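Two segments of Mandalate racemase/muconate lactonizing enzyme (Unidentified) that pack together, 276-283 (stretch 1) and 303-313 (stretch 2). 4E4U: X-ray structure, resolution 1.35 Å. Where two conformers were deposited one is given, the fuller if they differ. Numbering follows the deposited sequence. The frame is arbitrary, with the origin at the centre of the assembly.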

# COMPACT_ATOMS: atom_id res chain seq x y z
N ALA A 276 12.19 -9.03 10.49
CA ALA A 276 12.59 -10.03 11.49
C ALA A 276 11.67 -9.94 12.69
O ALA A 276 11.12 -8.88 12.98
N SER A 277 11.54 -11.05 13.42
CA SER A 277 10.73 -11.08 14.63
C SER A 277 11.58 -11.32 15.88
O SER A 277 11.07 -11.32 16.99
N ILE A 278 12.87 -11.55 15.67
CA ILE A 278 13.81 -11.79 16.77
C ILE A 278 15.02 -10.92 16.49
O ILE A 278 15.66 -11.06 15.44
N LEU A 279 15.32 -9.99 17.40
CA LEU A 279 16.38 -9.01 17.19
C LEU A 279 17.63 -9.38 17.96
O LEU A 279 17.63 -9.46 19.19
N GLN A 280 18.71 -9.58 17.21
CA GLN A 280 19.98 -10.02 17.76
C GLN A 280 20.97 -8.87 17.89
O GLN A 280 22.10 -8.93 17.42
N LEU A 281 20.53 -7.82 18.57
CA LEU A 281 21.41 -6.70 18.85
C LEU A 281 22.63 -7.17 19.65
O LEU A 281 22.54 -8.07 20.49
N ASN A 282 23.77 -6.54 19.39
CA ASN A 282 24.93 -6.68 20.25
C ASN A 282 25.08 -5.35 20.98
O ASN A 282 25.23 -4.29 20.34
N VAL A 283 25.03 -5.39 22.31
CA VAL A 283 25.04 -4.17 23.12
C VAL A 283 26.32 -3.37 22.95
O VAL A 283 26.35 -2.17 23.22
N TYR A 303 5.60 -6.68 18.86
CA TYR A 303 5.51 -8.04 19.42
C TYR A 303 6.69 -8.92 18.95
O TYR A 303 6.54 -10.14 18.76
N ALA A 304 7.84 -8.29 18.77
CA ALA A 304 9.08 -9.00 18.48
C ALA A 304 9.83 -9.26 19.78
O ALA A 304 9.54 -8.65 20.81
N GLN A 305 10.82 -10.14 19.72
CA GLN A 305 11.61 -10.48 20.89
C GLN A 305 13.07 -10.10 20.69
O GLN A 305 13.52 -9.88 19.56
N ILE A 306 13.81 -9.98 21.78
CA ILE A 306 15.25 -9.78 21.65
C ILE A 306 16.02 -11.03 22.07
O ILE A 306 15.63 -11.75 22.99
N ALA A 307 17.09 -11.28 21.34
CA ALA A 307 17.98 -12.41 21.59
C ALA A 307 19.39 -11.90 21.35
O ALA A 307 19.93 -12.06 20.26
N PRO A 308 19.97 -11.23 22.35
CA PRO A 308 21.22 -10.52 22.08
C PRO A 308 22.36 -11.42 21.60
O PRO A 308 22.54 -12.55 22.08
N HIS A 309 23.10 -10.89 20.65
CA HIS A 309 24.24 -11.56 20.06
C HIS A 309 25.46 -11.41 20.95
O HIS A 309 25.64 -10.39 21.63
N LEU A 310 26.32 -12.43 20.95
CA LEU A 310 27.57 -12.35 21.67
C LEU A 310 28.64 -13.18 20.96
O LEU A 310 28.53 -14.40 20.87
N TYR A 311 29.65 -12.50 20.44
CA TYR A 311 30.84 -13.18 19.92
C TYR A 311 32.03 -12.30 20.25
O TYR A 311 32.68 -11.73 19.38
N ASN A 312 32.30 -12.21 21.55
CA ASN A 312 33.25 -11.24 22.07
C ASN A 312 33.47 -11.56 23.55
O ASN A 312 33.14 -12.68 23.98
N GLY A 313 34.00 -10.61 24.31
CA GLY A 313 34.45 -10.87 25.67
C GLY A 313 33.37 -10.84 26.74
O GLY A 313 32.19 -10.60 26.46

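Asn282 and His309 cover the most surface in this contact, and Leu279 lies in the parallel pairing that precedes them. The two stretches run side by side, with Ile278 paired to Gln305 and Leu279 to Ile306.

Asn282 has chi1 t. Its CA-to-CB bond points sideways, but the end of the side chain comes nearer to stretch 2. The amide nitrogen serves two acceptors there. Asn282 ND2 donates to His309 ND1 at 2.9 Å and to Asn312 OD1 at 3.1 Å. Asn282 ND2 lies at the edge of the His309 ring, near its plane. As the amide nitrogen is the donor, ND1 is the acceptor and carries no proton. Asn312 OD1 also accepts from Tyr311 N at 3.0 Å, so one oxygen takes a bond from each stretch. Water 3 closes the group: it donates to Asn282 OD1 and accepts from Asn312 ND2.

His309, chi1 t, points toward stretch 1. His309 CB lies 3.4 Å from Gln280 O. Its backbone is held too, since His309 N donates to Leu281 O at 2.9 Å. Water 4 accepts from Val283 N and donates to His309 O.

Leu279 adopts the m, t rotamer and shares a sheet face with Ile306. Its backbone bonds to stretch 2 through both polar atoms: Leu279 N donates to Gln305 O at 2.8 Å, and Leu279 O accepts from Ala307 N at 2.9 Å.

Ile278 and Gln305 lie on the other face. Ile278 is m, t, and its CG2 packs against Ala307 CB at 3.6 Å. Leu281, p at both chi angles, reaches Ile306 CG2 with CD2 and Pro308 CB with CD1, each at 4.4 Å. Ala304 points toward stretch 1, with CB 3.4 Å from Ser277 O. Water 1 donates to that oxygen and to Gln305 OE1. Water 2 links Ala307 O to Gln280 NE2, the latter bond weak.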

# COMPACT_ATOMS: atom_id res chain seq x y z
CB ALA A 276 14.04 -9.82 11.91
CB SER A 277 9.65 -12.14 14.54
OG SER A 277 10.23 -13.41 14.34
CB ILE A 278 14.20 -13.28 16.85
CG1 ILE A 278 12.97 -14.14 17.17
CG2 ILE A 278 15.28 -13.50 17.91
CD1 ILE A 278 13.19 -15.63 16.94
CB LEU A 279 15.93 -7.62 17.62
CG LEU A 279 14.67 -7.08 16.98
CD1 LEU A 279 14.47 -5.61 17.34
CD2 LEU A 279 14.71 -7.25 15.48
CB GLN A 280 20.54 -11.14 16.89
CG GLN A 280 19.59 -12.31 16.78
CD GLN A 280 20.06 -13.36 15.82
OE1 GLN A 280 20.35 -13.07 14.65
NE2 GLN A 280 20.14 -14.61 16.29
CB LEU A 281 20.63 -5.62 19.61
CG LEU A 281 20.09 -5.99 21.00
CD1 LEU A 281 21.09 -5.72 22.12
CD2 LEU A 281 18.79 -5.25 21.28
CB ASN A 282 26.18 -7.03 19.45
CG ASN A 282 27.37 -7.32 20.33
OD1 ASN A 282 27.72 -6.53 21.22
ND2 ASN A 282 28.02 -8.46 20.10
CB VAL A 283 24.80 -4.43 24.63
CG1 VAL A 283 23.42 -5.03 24.85
CG2 VAL A 283 25.88 -5.34 25.21
CB TYR A 303 4.17 -8.73 19.14
CG TYR A 303 2.95 -8.23 19.88
CD1 TYR A 303 2.98 -7.10 20.70
CD2 TYR A 303 1.77 -8.93 19.80
CE1 TYR A 303 1.83 -6.67 21.37
CE2 TYR A 303 0.62 -8.51 20.45
CZ TYR A 303 0.66 -7.39 21.24
OH TYR A 303 -0.49 -6.99 21.89
CB ALA A 304 9.95 -8.19 17.49
CB GLN A 305 11.53 -11.98 21.16
CG GLN A 305 10.14 -12.48 21.47
CD GLN A 305 10.10 -13.98 21.59
OE1 GLN A 305 10.23 -14.70 20.58
NE2 GLN A 305 9.97 -14.48 22.82
CB ILE A 306 15.79 -8.54 22.43
CG1 ILE A 306 15.79 -8.79 23.94
CG2 ILE A 306 15.01 -7.29 22.05
CD1 ILE A 306 16.61 -7.78 24.71
CB ALA A 307 17.66 -13.56 20.66
CB PRO A 308 21.57 -9.87 23.42
CG PRO A 308 20.26 -9.75 24.13
CD PRO A 308 19.48 -10.98 23.72
CB HIS A 309 24.53 -10.92 18.69
CG HIS A 309 25.86 -11.29 18.12
ND1 HIS A 309 27.00 -10.54 18.33
CD2 HIS A 309 26.23 -12.31 17.30
CE1 HIS A 309 28.02 -11.10 17.70
NE2 HIS A 309 27.57 -12.17 17.06
CB LEU A 310 27.36 -12.83 23.12
CG LEU A 310 28.17 -12.14 24.21
CD1 LEU A 310 29.66 -12.42 24.03
CD2 LEU A 310 27.89 -10.64 24.24
CB TYR A 311 30.76 -13.44 18.40
CG TYR A 311 31.79 -14.46 17.98
CD1 TYR A 311 31.69 -15.79 18.40
CD2 TYR A 311 32.89 -14.11 17.21
CE1 TYR A 311 32.64 -16.73 18.05
CE2 TYR A 311 33.85 -15.05 16.85
CZ TYR A 311 33.72 -16.36 17.27
OH TYR A 311 34.66 -17.31 16.93
CB ASN A 312 32.81 -9.79 21.81
CG ASN A 312 31.37 -9.51 22.21
OD1 ASN A 312 30.42 -9.80 21.48
ND2 ASN A 312 31.20 -8.90 23.38
O HOH W 1 9.59 -13.46 18.10
O HOH W 2 21.39 -14.31 19.12
O HOH W 3 28.56 -7.44 23.71
O HOH W 4 25.05 -8.21 23.27